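Local coordinates for flagellar basal body protein (Helicobacter pylori, PDB 5NPY), which probably forms part of the flagellar hook, the curved segment that in bacterial flagella generally joins the basal-body rod to the filament, at residues A[85-89]-A[481-485]; A[145-151]-A[500-506]. All coordinates share one frame; numbering follows the deposited sequence.

In the fold
Contacts 1 and 2 both lie at the end of the elongated chain that holds its first and last modelled residues, with centres about 13 Å apart, and both are largely buried. In contact 1 the strands keep their backbones well apart and side chains bridge the gap, a sulfur-rich apolar patch with a partly exposed flank. Contact 2 brings two antiparallel strands edge to edge, so backbone hydrogen bonds and a buried salt bridge take over. Strand 489-494 links them, pairing with both 477-484 and 499-509. Direct packing joins them as well, through Met89 CE and Ile505 CD1, 3.6 Å apart. Each contact ties residues near the start of the modelled chain to residues near its end.

Contact 1: A[85-89]-A[481-485]; sequences GEFHM and DMRIE
Met482 lays its terminal methyl over one face of the Phe87 ring and is the centre of the packed part of the contact. CE stands 3.8 Å from the ring centroid and 23° off the normal, a CH-pi contact displaced toward the rim. The same methyl also touches the backbone of the facing segment, with CE 3.1 Å from Glu86 O, so it is wedged between ring face and carbonyl. The sulfur follows more obliquely: SD is 4.2 Å from the ring centroid, which makes this a Met-aromatic contact too. Met482 leaves its strand extended (chi1 164°, CG opposite the backbone N), and only the bend at chi3 brings CE round onto the ring. Such reach is needed, because the axes of strands 87-89 and 481-484 come no nearer than 10.0 Å. The unbranched, polarisable methionine suits a gap of this width, and the flat phenylalanine offers it a broad surface.

Beside this pair the apolar patch continues with Ile484, whose CD1 meets Met89 CE at 3.7 Å, the two chains crossing at about a right angle. Ile484 CD1 also approaches Phe87 CD1 obliquely at 4.2 Å. Met89 goes on to touch Ile505, and Phe128 packs against Phe87, so this side runs into the interior.

The side chain of Glu86 makes the looser, partly exposed flank. It slides past Met482 in the opposite direction, with OE1 4.1 Å from CE, while its OE2 forms a salt bridge with Lys560. Glu86 O, by contrast, accepts a hydrogen bond from His559 NE2 besides touching the methyl. The chemistry implies a join made mainly by dispersion and weak aromatic contacts, with charges kept to its margins and the strands held at a distance.

Contact 2: A[145-151]-A[500-506]; sequences YGIDLKK and EPVARIG
Lys151 reaches across to strand 500-505 and grips it twice: NZ bonds Pro501 O at 2.8 Å, nearly along the C=O axis, and forms a 3.0 Å salt bridge with Glu500 OE1 on the anti side, tilted out of the carboxylate plane. Proline lacks an N-H, but its carbonyl serves. Alongside, Leu149 rests CB and CD1 on the backbone of 501-502, and its N donates to Val502 O. Gly506 N bonds Tyr145 O at 2.8 Å, Arg504 N donates to Ile147 O at 3.2 Å, and Ile147 N donates weakly to Arg504 O. Gly146 CA comes within 3.1 Å of Arg504 O, leaving no room for a side chain. Ile147 CG1 lies beside Arg504 CG at 3.7 Å, both chains pointing the same way.

Behind this shell, Asp148 OD1 accepts from Lys150 N in an Asx turn before Lys151. A water accepts from Lys151 N at 2.6 Å and lies near Val502 O. Val502 and Ala503 form a classic beta bulge opposite Ile490. Asp165 also pairs with Lys151, Ser159 holds Glu500, and Arg504 reaches Leu169 O and Trp546. The buried ammonium is thus shared between two acidic residues, which should favour its charged form.

Contact 1: A[85-89]-A[481-485]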
loop_
_atom_site.group_PDB
_atom_site.type_symbol
_atom_site.label_atom_id
_atom_site.label_comp_id
_atom_site.label_asym_id
_atom_site.label_seq_id
_atom_site.Cartn_x
_atom_site.Cartn_y
_atom_site.Cartn_z
ATOM N N GLY A 85 34.124 8.199 -20.726
ATOM C CA GLY A 85 34.295 7.674 -19.380
ATOM C C GLY A 85 33.139 7.865 -18.416
ATOM O O GLY A 85 32.387 8.844 -18.517
ATOM N N GLU A 86 33.000 6.938 -17.456
ATOM C CA GLU A 86 31.810 6.911 -16.608
ATOM C C GLU A 86 31.738 8.105 -15.658
ATOM O O GLU A 86 30.638 8.527 -15.281
ATOM C CB GLU A 86 31.750 5.601 -15.825
ATOM C CG GLU A 86 31.115 4.465 -16.614
ATOM C CD GLU A 86 29.634 4.693 -16.903
ATOM O OE1 GLU A 86 28.790 4.232 -16.102
ATOM O OE2 GLU A 86 29.314 5.332 -17.931
ATOM N N PHE A 87 32.879 8.674 -15.271
ATOM C CA PHE A 87 32.882 9.815 -14.362
ATOM C C PHE A 87 33.506 11.060 -14.991
ATOM O O PHE A 87 33.861 12.008 -14.279
ATOM C CB PHE A 87 33.582 9.441 -13.056
ATOM C CG PHE A 87 32.796 8.485 -12.218
ATOM C CD1 PHE A 87 31.712 8.925 -11.477
ATOM C CD2 PHE A 87 33.122 7.139 -12.190
ATOM C CE1 PHE A 87 30.976 8.046 -10.703
ATOM C CE2 PHE A 87 32.389 6.251 -11.423
ATOM C CZ PHE A 87 31.310 6.704 -10.676
ATOM N N HIS A 88 33.637 11.090 -16.310
ATOM C CA HIS A 88 34.063 12.324 -16.954
ATOM C C HIS A 88 32.923 13.330 -16.916
ATOM O O HIS A 88 31.774 12.989 -17.209
ATOM C CB HIS A 88 34.521 12.048 -18.385
ATOM C CG HIS A 88 35.809 11.290 -18.450
ATOM N ND1 HIS A 88 36.292 10.728 -19.610
ATOM C CD2 HIS A 88 36.713 10.996 -17.484
ATOM C CE1 HIS A 88 37.444 10.130 -19.358
ATOM N NE2 HIS A 88 37.720 10.275 -18.075
ATOM N N MET A 89 33.233 14.564 -16.527
ATOM C CA MET A 89 32.206 15.586 -16.387
ATOM C C MET A 89 32.837 16.959 -16.548
ATOM O O MET A 89 34.060 17.113 -16.489
ATOM C CB MET A 89 31.485 15.482 -15.034
ATOM C CG MET A 89 32.416 15.573 -13.818
ATOM S SD MET A 89 31.539 15.299 -12.261
ATOM C CE MET A 89 31.397 13.511 -12.270
ATOM N N ASP A 481 22.453 1.151 -14.658
ATOM C CA ASP A 481 23.111 2.306 -15.249
ATOM C C ASP A 481 23.254 3.372 -14.175
ATOM O O ASP A 481 22.688 3.262 -13.086
ATOM C CB ASP A 481 22.335 2.834 -16.466
ATOM C CG ASP A 481 21.066 3.582 -16.078
ATOM O OD1 ASP A 481 21.060 4.829 -16.171
ATOM O OD2 ASP A 481 20.079 2.922 -15.680
ATOM N N MET A 482 24.026 4.407 -14.486
ATOM C CA MET A 482 24.289 5.477 -13.533
ATOM C C MET A 482 23.955 6.828 -14.152
ATOM O O MET A 482 24.312 7.102 -15.304
ATOM C CB MET A 482 25.752 5.462 -13.055
ATOM C CG MET A 482 26.194 6.767 -12.366
ATOM S SD MET A 482 27.892 6.765 -11.740
ATOM C CE MET A 482 28.778 7.127 -13.255
ATOM N N ARG A 483 23.269 7.664 -13.378
ATOM C CA ARG A 483 22.920 9.016 -13.785
ATOM C C ARG A 483 23.657 10.020 -12.912
ATOM O O ARG A 483 23.856 9.792 -11.712
ATOM C CB ARG A 483 21.415 9.275 -13.682
ATOM C CG ARG A 483 20.555 8.258 -14.385
ATOM C CD ARG A 483 20.198 7.106 -13.466
ATOM N NE ARG A 483 19.329 6.153 -14.140
ATOM C CZ ARG A 483 18.004 6.260 -14.188
ATOM N NH1 ARG A 483 17.399 7.284 -13.591
ATOM N NH2 ARG A 483 17.285 5.341 -14.828
ATOM N N ILE A 484 24.053 11.128 -13.529
ATOM C CA ILE A 484 24.649 12.264 -12.844
ATOM C C ILE A 484 23.898 13.491 -13.342
ATOM O O ILE A 484 24.102 13.933 -14.478
ATOM C CB ILE A 484 26.151 12.387 -13.106
ATOM C CG1 ILE A 484 26.893 11.153 -12.586
ATOM C CG2 ILE A 484 26.697 13.662 -12.485
ATOM C CD1 ILE A 484 28.381 11.413 -12.305
ATOM N N GLU A 485 23.022 14.036 -12.502
ATOM C CA GLU A 485 22.196 15.174 -12.878
ATOM C C GLU A 485 23.046 16.421 -13.079
ATOM O O GLU A 485 24.221 16.485 -12.702
ATOM C CB GLU A 485 21.135 15.452 -11.810
ATOM C CG GLU A 485 19.944 14.535 -11.919
ATOM C CD GLU A 485 19.502 14.367 -13.358
ATOM O OE1 GLU A 485 19.104 15.377 -13.982
ATOM O OE2 GLU A 485 19.576 13.230 -13.870
#

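Contact 2: A[145-151]-A[500-506]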
loop_
_atom_site.group_PDB
_atom_site.type_symbol
_atom_site.label_atom_id
_atom_site.label_comp_id
_atom_site.label_asym_id
_atom_site.label_seq_id
_atom_site.Cartn_x
_atom_site.Cartn_y
_atom_site.Cartn_z
ATOM N N TYR A 145 36.131 14.963 -3.828
ATOM C CA TYR A 145 35.310 15.185 -2.638
ATOM C C TYR A 145 33.883 15.557 -3.013
ATOM O O TYR A 145 33.650 16.343 -3.944
ATOM C CB TYR A 145 35.888 16.291 -1.745
ATOM C CG TYR A 145 37.086 15.857 -0.944
ATOM C CD1 TYR A 145 38.105 15.141 -1.558
ATOM C CD2 TYR A 145 37.211 16.158 0.417
ATOM C CE1 TYR A 145 39.200 14.720 -0.868
ATOM C CE2 TYR A 145 38.340 15.737 1.132
ATOM C CZ TYR A 145 39.329 15.014 0.463
ATOM O OH TYR A 145 40.471 14.547 1.065
ATOM N N GLY A 146 32.939 15.008 -2.252
ATOM C CA GLY A 146 31.537 15.330 -2.384
ATOM C C GLY A 146 30.767 14.873 -1.168
ATOM O O GLY A 146 31.347 14.494 -0.147
ATOM N N ILE A 147 29.441 14.920 -1.284
ATOM C CA ILE A 147 28.572 14.388 -0.240
ATOM C C ILE A 147 28.494 12.876 -0.424
ATOM O O ILE A 147 27.839 12.383 -1.344
ATOM C CB ILE A 147 27.175 15.016 -0.277
ATOM C CG1 ILE A 147 27.229 16.547 -0.160
ATOM C CG2 ILE A 147 26.316 14.422 0.835
ATOM C CD1 ILE A 147 27.002 17.086 1.256
ATOM N N ASP A 148 29.173 12.138 0.442
ATOM C CA ASP A 148 29.030 10.689 0.498
ATOM C C ASP A 148 27.799 10.381 1.342
ATOM O O ASP A 148 27.783 10.673 2.543
ATOM C CB ASP A 148 30.297 10.068 1.084
ATOM C CG ASP A 148 30.242 8.548 1.154
ATOM O OD1 ASP A 148 29.231 7.948 0.713
ATOM O OD2 ASP A 148 31.236 7.951 1.636
ATOM N N LEU A 149 26.752 9.816 0.720
ATOM C CA LEU A 149 25.563 9.438 1.484
ATOM C C LEU A 149 25.809 8.204 2.340
ATOM O O LEU A 149 25.030 7.936 3.263
ATOM C CB LEU A 149 24.365 9.199 0.561
ATOM C CG LEU A 149 23.653 10.414 -0.054
ATOM C CD1 LEU A 149 22.417 9.997 -0.856
ATOM C CD2 LEU A 149 23.257 11.394 1.029
ATOM N N LYS A 150 26.878 7.463 2.052
ATOM C CA LYS A 150 27.293 6.308 2.843
ATOM C C LYS A 150 26.230 5.220 2.801
ATOM O O LYS A 150 25.875 4.617 3.817
ATOM C CB LYS A 150 27.641 6.709 4.277
ATOM C CG LYS A 150 28.806 7.685 4.350
ATOM C CD LYS A 150 29.433 7.742 5.736
ATOM C CE LYS A 150 30.667 8.649 5.753
ATOM N NZ LYS A 150 30.329 10.079 5.456
ATOM N N LYS A 151 25.717 4.975 1.604
ATOM C CA LYS A 151 24.787 3.890 1.357
ATOM C C LYS A 151 25.443 2.681 0.716
ATOM O O LYS A 151 24.765 1.672 0.517
ATOM C CB LYS A 151 23.640 4.361 0.454
ATOM C CG LYS A 151 22.846 5.506 1.015
ATOM C CD LYS A 151 21.431 5.432 0.528
ATOM C CE LYS A 151 21.145 6.507 -0.478
ATOM N NZ LYS A 151 19.980 6.133 -1.334
ATOM N N GLU A 500 18.193 5.115 -6.717
ATOM C CA GLU A 500 18.433 5.908 -5.524
ATOM C C GLU A 500 19.730 6.678 -5.696
ATOM O O GLU A 500 20.726 6.122 -6.167
ATOM C CB GLU A 500 18.529 5.042 -4.255
ATOM C CG GLU A 500 17.353 4.106 -4.043
ATOM C CD GLU A 500 17.361 3.458 -2.673
ATOM O OE1 GLU A 500 18.323 3.680 -1.902
ATOM O OE2 GLU A 500 16.396 2.728 -2.368
ATOM N N PRO A 501 19.748 7.950 -5.321
ATOM C CA PRO A 501 21.015 8.674 -5.287
ATOM C C PRO A 501 21.934 8.061 -4.242
ATOM O O PRO A 501 21.479 7.447 -3.275
ATOM C CB PRO A 501 20.598 10.100 -4.917
ATOM C CG PRO A 501 19.312 9.927 -4.179
ATOM C CD PRO A 501 18.627 8.766 -4.822
ATOM N N VAL A 502 23.241 8.202 -4.470
ATOM C CA VAL A 502 24.249 7.729 -3.524
ATOM C C VAL A 502 25.255 8.799 -3.129
ATOM O O VAL A 502 25.914 8.654 -2.088
ATOM C CB VAL A 502 24.984 6.491 -4.087
ATOM C CG1 VAL A 502 23.985 5.426 -4.516
ATOM C CG2 VAL A 502 25.880 6.881 -5.261
ATOM N N ALA A 503 25.423 9.870 -3.911
ATOM C CA ALA A 503 26.438 10.888 -3.664
ATOM C C ALA A 503 26.112 12.124 -4.494
ATOM O O ALA A 503 25.165 12.135 -5.286
ATOM C CB ALA A 503 27.843 10.369 -3.997
ATOM N N ARG A 504 26.903 13.180 -4.284
ATOM C CA ARG A 504 26.954 14.294 -5.223
ATOM C C ARG A 504 28.369 14.835 -5.270
ATOM O O ARG A 504 29.123 14.723 -4.300
ATOM C CB ARG A 504 25.985 15.426 -4.875
ATOM C CG ARG A 504 26.435 16.339 -3.747
ATOM C CD ARG A 504 25.319 17.312 -3.416
ATOM N NE ARG A 504 25.031 18.191 -4.552
ATOM C CZ ARG A 504 23.904 18.877 -4.707
ATOM N NH1 ARG A 504 22.928 18.779 -3.815
ATOM N NH2 ARG A 504 23.745 19.647 -5.765
ATOM N N ILE A 505 28.720 15.414 -6.419
ATOM C CA ILE A 505 30.053 15.969 -6.629
ATOM C C ILE A 505 30.189 17.267 -5.846
ATOM O O ILE A 505 29.345 18.167 -5.950
ATOM C CB ILE A 505 30.311 16.204 -8.125
ATOM C CG1 ILE A 505 30.105 14.913 -8.922
ATOM C CG2 ILE A 505 31.728 16.742 -8.347
ATOM C CD1 ILE A 505 31.148 13.850 -8.652
ATOM N N GLY A 506 31.257 17.366 -5.059
ATOM C CA GLY A 506 31.562 18.622 -4.398
ATOM C C GLY A 506 31.788 19.744 -5.400
ATOM O O GLY A 506 32.396 19.553 -6.460
HETATM O O HOH W 1 26.454 6.312 -0.453
#